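Local atomic coordinates of hydrazine synthase subunit beta (Candidatus Kuenenia stuttgartiensis, PDB entry 5C2V), a protein that forms part of the complex that condenses nitric oxide with ammonium into hydrazine, and may modulate passage of the hydroxylamine intermediate between the active sites of its partner subunits. Residues B[12-26]-B[29-43]. Residues are numbered along the deposited sequence; the frame is centred on the assembly and turned at random.
Sequences LPGPFHITMSPDGST and ISNQSGHSVTFVDAR
Phe16 and Gln32 meet because both carry CG trans to the backbone N (chi1 -153° and -171°), which, with the Gln32 chain extended beyond CG, brings the amide across one face of the ring. The amide lies stacked there, its plane turned 28° from the ring, with NE2 offset toward the rim and 3.9 Å from Phe16 CE1. Glu58 accepts a hydrogen bond from that same NE2 and so helps to fix the amide over the ring. Next to this stack the backbones are joined by Phe16 N to Ser30 O, 2.9 Å, the donor approaching almost head-on to the carbonyl. Just ahead of Phe16 in the chain, Pro13 O receives Ser33 N at 2.9 Å and Gly14 O receives Gln32 N from above its carbonyl plane. The pairing is that of a beta-propeller blade: strands 15-20, 26-31 and 36-41 are the first three of a four-stranded antiparallel sheet that meanders in sequence order to 46-52. On one face of it Pro15, Ile18, Ile29 and Asn31 gather. Ile29 divides its branches between two neighbours, CG2 against Pro15 CB and CG1 against Ile18 CG1 at 3.8 Å. The Asn31 amide passes along Pro13 CB, and its ND2 donates to Thr38 OG1 at 2.7 Å, nearly in the amide plane. The gamma subunit packs on Pro13 and Pro15. At the other end Met20, just before the type I turn Ser21-Gly24, reaches out with an extended chain to set CE 3.6 Å from Ala42 CB; just after the turn, Ser25 O accepts Ala42 N in a nearly straight bond.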
loop_
_atom_site.group_PDB
_atom_site.type_symbol
_atom_site.label_atom_id
_atom_site.label_comp_id
_atom_site.label_asym_id
_atom_site.label_seq_id
_atom_site.Cartn_x
_atom_site.Cartn_y
_atom_site.Cartn_z
ATOM N N LEU B 12 -58.634 -15.163 21.239
ATOM C CA LEU B 12 -57.440 -14.384 21.550
ATOM C C LEU B 12 -57.619 -12.898 21.246
ATOM O O LEU B 12 -58.156 -12.536 20.199
ATOM C CB LEU B 12 -56.243 -14.936 20.775
ATOM C CG LEU B 12 -56.001 -16.436 20.957
ATOM C CD1 LEU B 12 -54.849 -16.906 20.088
ATOM C CD2 LEU B 12 -55.744 -16.762 22.418
ATOM N N PRO B 13 -57.170 -12.033 22.171
ATOM C CA PRO B 13 -57.306 -10.575 22.053
ATOM C C PRO B 13 -56.519 -9.967 20.889
ATOM O O PRO B 13 -57.045 -9.081 20.214
ATOM C CB PRO B 13 -56.765 -10.065 23.394
ATOM C CG PRO B 13 -55.858 -11.141 23.870
ATOM C CD PRO B 13 -56.485 -12.422 23.415
ATOM N N GLY B 14 -55.293 -10.430 20.657
ATOM C CA GLY B 14 -54.523 -9.957 19.518
ATOM C C GLY B 14 -54.128 -8.490 19.559
ATOM O O GLY B 14 -54.538 -7.732 18.679
ATOM N N PRO B 15 -53.376 -8.066 20.595
ATOM C CA PRO B 15 -53.164 -6.619 20.755
ATOM C C PRO B 15 -52.531 -5.956 19.529
ATOM O O PRO B 15 -51.456 -6.362 19.087
ATOM C CB PRO B 15 -52.195 -6.542 21.940
ATOM C CG PRO B 15 -52.280 -7.872 22.623
ATOM C CD PRO B 15 -52.591 -8.860 21.555
ATOM N N PHE B 16 -53.205 -4.939 18.997
ATOM C CA PHE B 16 -52.695 -4.165 17.871
ATOM C C PHE B 16 -52.001 -2.838 18.200
ATOM O O PHE B 16 -51.324 -2.264 17.346
ATOM C CB PHE B 16 -53.855 -3.889 16.912
ATOM C CG PHE B 16 -53.434 -3.701 15.490
ATOM C CD1 PHE B 16 -53.037 -4.785 14.726
ATOM C CD2 PHE B 16 -53.450 -2.445 14.908
ATOM C CE1 PHE B 16 -52.651 -4.620 13.413
ATOM C CE2 PHE B 16 -53.067 -2.273 13.593
ATOM C CZ PHE B 16 -52.667 -3.362 12.844
ATOM N N HIS B 17 -52.151 -2.360 19.432
ATOM C CA HIS B 17 -51.691 -1.013 19.771
ATOM C C HIS B 17 -51.514 -0.861 21.275
ATOM O O HIS B 17 -52.104 -1.613 22.052
ATOM C CB HIS B 17 -52.681 0.033 19.234
ATOM C CG HIS B 17 -52.187 1.447 19.311
ATOM N ND1 HIS B 17 -52.337 2.231 20.434
ATOM C CD2 HIS B 17 -51.551 2.218 18.397
ATOM C CE1 HIS B 17 -51.814 3.423 20.211
ATOM N NE2 HIS B 17 -51.329 3.442 18.982
ATOM N N ILE B 18 -50.718 0.117 21.691
ATOM C CA ILE B 18 -50.553 0.385 23.112
ATOM C C ILE B 18 -50.212 1.855 23.362
ATOM O O ILE B 18 -49.568 2.507 22.540
ATOM C CB ILE B 18 -49.467 -0.535 23.730
ATOM C CG1 ILE B 18 -49.538 -0.518 25.258
ATOM C CG2 ILE B 18 -48.077 -0.160 23.224
ATOM C CD1 ILE B 18 -48.603 -1.503 25.925
ATOM N N THR B 19 -50.671 2.374 24.496
ATOM C CA THR B 19 -50.345 3.730 24.914
ATOM C C THR B 19 -50.321 3.794 26.433
ATOM O O THR B 19 -50.575 2.795 27.106
ATOM C CB THR B 19 -51.349 4.763 24.363
ATOM O OG1 THR B 19 -50.934 6.083 24.734
ATOM C CG2 THR B 19 -52.744 4.500 24.913
ATOM N N MET B 20 -50.023 4.968 26.975
ATOM C CA MET B 20 -49.885 5.109 28.418
ATOM C C MET B 20 -50.411 6.455 28.895
ATOM O O MET B 20 -50.310 7.458 28.188
ATOM C CB MET B 20 -48.420 4.936 28.824
ATOM C CG MET B 20 -48.206 4.542 30.273
ATOM S SD MET B 20 -46.457 4.303 30.638
ATOM C CE MET B 20 -46.550 3.211 32.051
ATOM N N SER B 21 -50.984 6.466 30.094
ATOM C CA SER B 21 -51.474 7.698 30.695
ATOM C C SER B 21 -50.315 8.660 30.929
ATOM O O SER B 21 -49.202 8.228 31.228
ATOM C CB SER B 21 -52.205 7.405 32.007
ATOM O OG SER B 21 -51.365 6.718 32.918
ATOM N N PRO B 22 -50.570 9.970 30.784
ATOM C CA PRO B 22 -49.539 10.999 30.970
ATOM C C PRO B 22 -48.933 10.992 32.372
ATOM O O PRO B 22 -47.849 11.539 32.572
ATOM C CB PRO B 22 -50.295 12.309 30.708
ATOM C CG PRO B 22 -51.740 11.963 30.859
ATOM C CD PRO B 22 -51.864 10.554 30.392
ATOM N N ASP B 23 -49.628 10.382 33.327
ATOM C CA ASP B 23 -49.097 10.221 34.675
ATOM C C ASP B 23 -48.355 8.891 34.804
ATOM O O ASP B 23 -47.754 8.601 35.839
ATOM C CB ASP B 23 -50.221 10.313 35.709
ATOM C CG ASP B 23 -51.392 9.409 35.381
ATOM O OD1 ASP B 23 -52.265 9.828 34.592
ATOM O OD2 ASP B 23 -51.438 8.279 35.912
ATOM N N GLY B 24 -48.408 8.090 33.743
ATOM C CA GLY B 24 -47.636 6.862 33.654
ATOM C C GLY B 24 -48.077 5.711 34.539
ATOM O O GLY B 24 -47.315 4.767 34.750
ATOM N N SER B 25 -49.288 5.788 35.080
ATOM C CA SER B 25 -49.785 4.725 35.949
ATOM C C SER B 25 -50.592 3.639 35.233
ATOM O O SER B 25 -50.888 2.600 35.823
ATOM C CB SER B 25 -50.643 5.326 37.065
ATOM O OG SER B 25 -51.779 5.984 36.532
ATOM N N THR B 26 -50.944 3.863 33.969
ATOM C CA THR B 26 -51.849 2.939 33.285
ATOM C C THR B 26 -51.536 2.740 31.800
ATOM O O THR B 26 -51.260 3.695 31.075
ATOM C CB THR B 26 -53.314 3.407 33.423
ATOM O OG1 THR B 26 -53.599 3.694 34.798
ATOM C CG2 THR B 26 -54.274 2.335 32.929
ATOM N N ILE B 29 -54.329 -1.150 26.070
ATOM C CA ILE B 29 -54.036 -1.973 24.907
ATOM C C ILE B 29 -55.273 -2.178 24.044
ATOM O O ILE B 29 -56.289 -2.667 24.521
ATOM C CB ILE B 29 -53.485 -3.352 25.315
ATOM C CG1 ILE B 29 -52.135 -3.218 26.022
ATOM C CG2 ILE B 29 -53.357 -4.234 24.107
ATOM C CD1 ILE B 29 -52.233 -3.147 27.529
ATOM N N SER B 30 -55.186 -1.817 22.769
ATOM C CA SER B 30 -56.305 -2.055 21.872
ATOM C C SER B 30 -56.214 -3.476 21.339
ATOM O O SER B 30 -55.249 -3.831 20.671
ATOM C CB SER B 30 -56.310 -1.050 20.720
ATOM O OG SER B 30 -56.436 0.276 21.203
ATOM N N ASN B 31 -57.220 -4.290 21.641
ATOM C CA ASN B 31 -57.238 -5.667 21.170
ATOM C C ASN B 31 -58.035 -5.768 19.880
ATOM O O ASN B 31 -59.253 -5.594 19.876
ATOM C CB ASN B 31 -57.823 -6.595 22.236
ATOM C CG ASN B 31 -57.065 -6.526 23.549
ATOM O OD1 ASN B 31 -55.843 -6.375 23.567
ATOM N ND2 ASN B 31 -57.789 -6.636 24.657
ATOM N N GLN B 32 -57.341 -6.057 18.784
ATOM C CA GLN B 32 -57.964 -6.060 17.468
ATOM C C GLN B 32 -58.939 -7.220 17.318
ATOM O O GLN B 32 -60.037 -7.056 16.785
ATOM C CB GLN B 32 -56.899 -6.125 16.371
ATOM C CG GLN B 32 -57.448 -5.905 14.974
ATOM C CD GLN B 32 -56.454 -6.263 13.890
ATOM O OE1 GLN B 32 -55.751 -7.270 13.982
ATOM N NE2 GLN B 32 -56.387 -5.437 12.852
ATOM N N SER B 33 -58.533 -8.391 17.794
ATOM C CA SER B 33 -59.354 -9.587 17.677
ATOM C C SER B 33 -60.279 -9.752 18.880
ATOM O O SER B 33 -61.135 -10.634 18.895
ATOM C CB SER B 33 -58.470 -10.824 17.519
ATOM O OG SER B 33 -57.608 -10.696 16.403
ATOM N N GLY B 34 -60.101 -8.902 19.886
ATOM C CA GLY B 34 -60.912 -8.972 21.088
ATOM C C GLY B 34 -62.036 -7.956 21.116
ATOM O O GLY B 34 -62.938 -8.047 21.949
ATOM N N HIS B 35 -61.977 -6.992 20.199
ATOM C CA HIS B 35 -62.969 -5.922 20.105
ATOM C C HIS B 35 -63.136 -5.192 21.436
ATOM O O HIS B 35 -64.244 -4.801 21.808
ATOM C CB HIS B 35 -64.314 -6.478 19.631
ATOM C CG HIS B 35 -64.211 -7.338 18.409
ATOM N ND1 HIS B 35 -64.193 -6.817 17.132
ATOM C CD2 HIS B 35 -64.115 -8.679 18.269
ATOM C CE1 HIS B 35 -64.093 -7.802 16.259
ATOM N NE2 HIS B 35 -64.044 -8.944 16.922
ATOM N N SER B 36 -62.026 -5.014 22.144
ATOM C CA SER B 36 -62.034 -4.368 23.451
ATOM C C SER B 36 -60.680 -3.735 23.759
ATOM O O SER B 36 -59.757 -3.795 22.949
ATOM C CB SER B 36 -62.403 -5.375 24.542
ATOM O OG SER B 36 -61.490 -6.459 24.564
ATOM N N VAL B 37 -60.570 -3.129 24.937
ATOM C CA VAL B 37 -59.326 -2.501 25.370
ATOM C C VAL B 37 -58.929 -2.986 26.761
ATOM O O VAL B 37 -59.713 -2.901 27.704
ATOM C CB VAL B 37 -59.436 -0.962 25.380
ATOM C CG1 VAL B 37 -58.188 -0.343 25.992
ATOM C CG2 VAL B 37 -59.664 -0.431 23.972
ATOM N N THR B 38 -57.707 -3.494 26.880
ATOM C CA THR B 38 -57.205 -4.011 28.146
ATOM C C THR B 38 -56.510 -2.926 28.963
ATOM O O THR B 38 -55.653 -2.200 28.452
ATOM C CB THR B 38 -56.221 -5.178 27.921
ATOM O OG1 THR B 38 -56.856 -6.198 27.141
ATOM C CG2 THR B 38 -55.771 -5.767 29.250
ATOM N N PHE B 39 -56.891 -2.818 30.234
ATOM C CA PHE B 39 -56.259 -1.880 31.156
ATOM C C PHE B 39 -55.200 -2.596 31.986
ATOM O O PHE B 39 -55.461 -3.661 32.545
ATOM C CB PHE B 39 -57.292 -1.233 32.086
ATOM C CG PHE B 39 -58.196 -0.233 31.412
ATOM C CD1 PHE B 39 -58.173 -0.053 30.038
ATOM C CD2 PHE B 39 -59.068 0.537 32.166
ATOM C CE1 PHE B 39 -59.009 0.867 29.431
ATOM C CE2 PHE B 39 -59.902 1.458 31.565
ATOM C CZ PHE B 39 -59.872 1.625 30.196
ATOM N N VAL B 40 -54.006 -2.016 32.066
ATOM C CA VAL B 40 -52.934 -2.605 32.865
ATOM C C VAL B 40 -52.325 -1.581 33.820
ATOM O O VAL B 40 -52.010 -0.465 33.419
ATOM C CB VAL B 40 -51.817 -3.190 31.971
ATOM C CG1 VAL B 40 -50.696 -3.768 32.823
ATOM C CG2 VAL B 40 -52.379 -4.256 31.042
ATOM N N ASP B 41 -52.164 -1.956 35.084
ATOM C CA ASP B 41 -51.496 -1.083 36.042
ATOM C C ASP B 41 -49.986 -1.164 35.841
ATOM O O ASP B 41 -49.414 -2.250 35.827
ATOM C CB ASP B 41 -51.869 -1.455 37.479
ATOM C CG ASP B 41 -51.317 -0.476 38.496
ATOM O OD1 ASP B 41 -51.904 0.616 38.649
ATOM O OD2 ASP B 41 -50.298 -0.797 39.144
ATOM N N ALA B 42 -49.349 -0.008 35.682
ATOM C CA ALA B 42 -47.926 0.054 35.360
ATOM C C ALA B 42 -47.042 -0.505 36.471
ATOM O O ALA B 42 -46.036 -1.162 36.202
ATOM C CB ALA B 42 -47.527 1.488 35.053
ATOM N N ARG B 43 -47.424 -0.242 37.716
ATOM C CA ARG B 43 -46.603 -0.623 38.859
ATOM C C ARG B 43 -46.718 -2.112 39.195
ATOM O O ARG B 43 -45.717 -2.757 39.511
ATOM C CB ARG B 43 -46.973 0.232 40.078
ATOM C CG ARG B 43 -46.625 1.713 39.918
ATOM C CD ARG B 43 -47.035 2.528 41.135
ATOM N NE ARG B 43 -46.688 3.943 41.013
ATOM C CZ ARG B 43 -47.437 4.852 40.396
ATOM N NH1 ARG B 43 -48.591 4.504 39.844
ATOM N NH2 ARG B 43 -47.033 6.114 40.337
#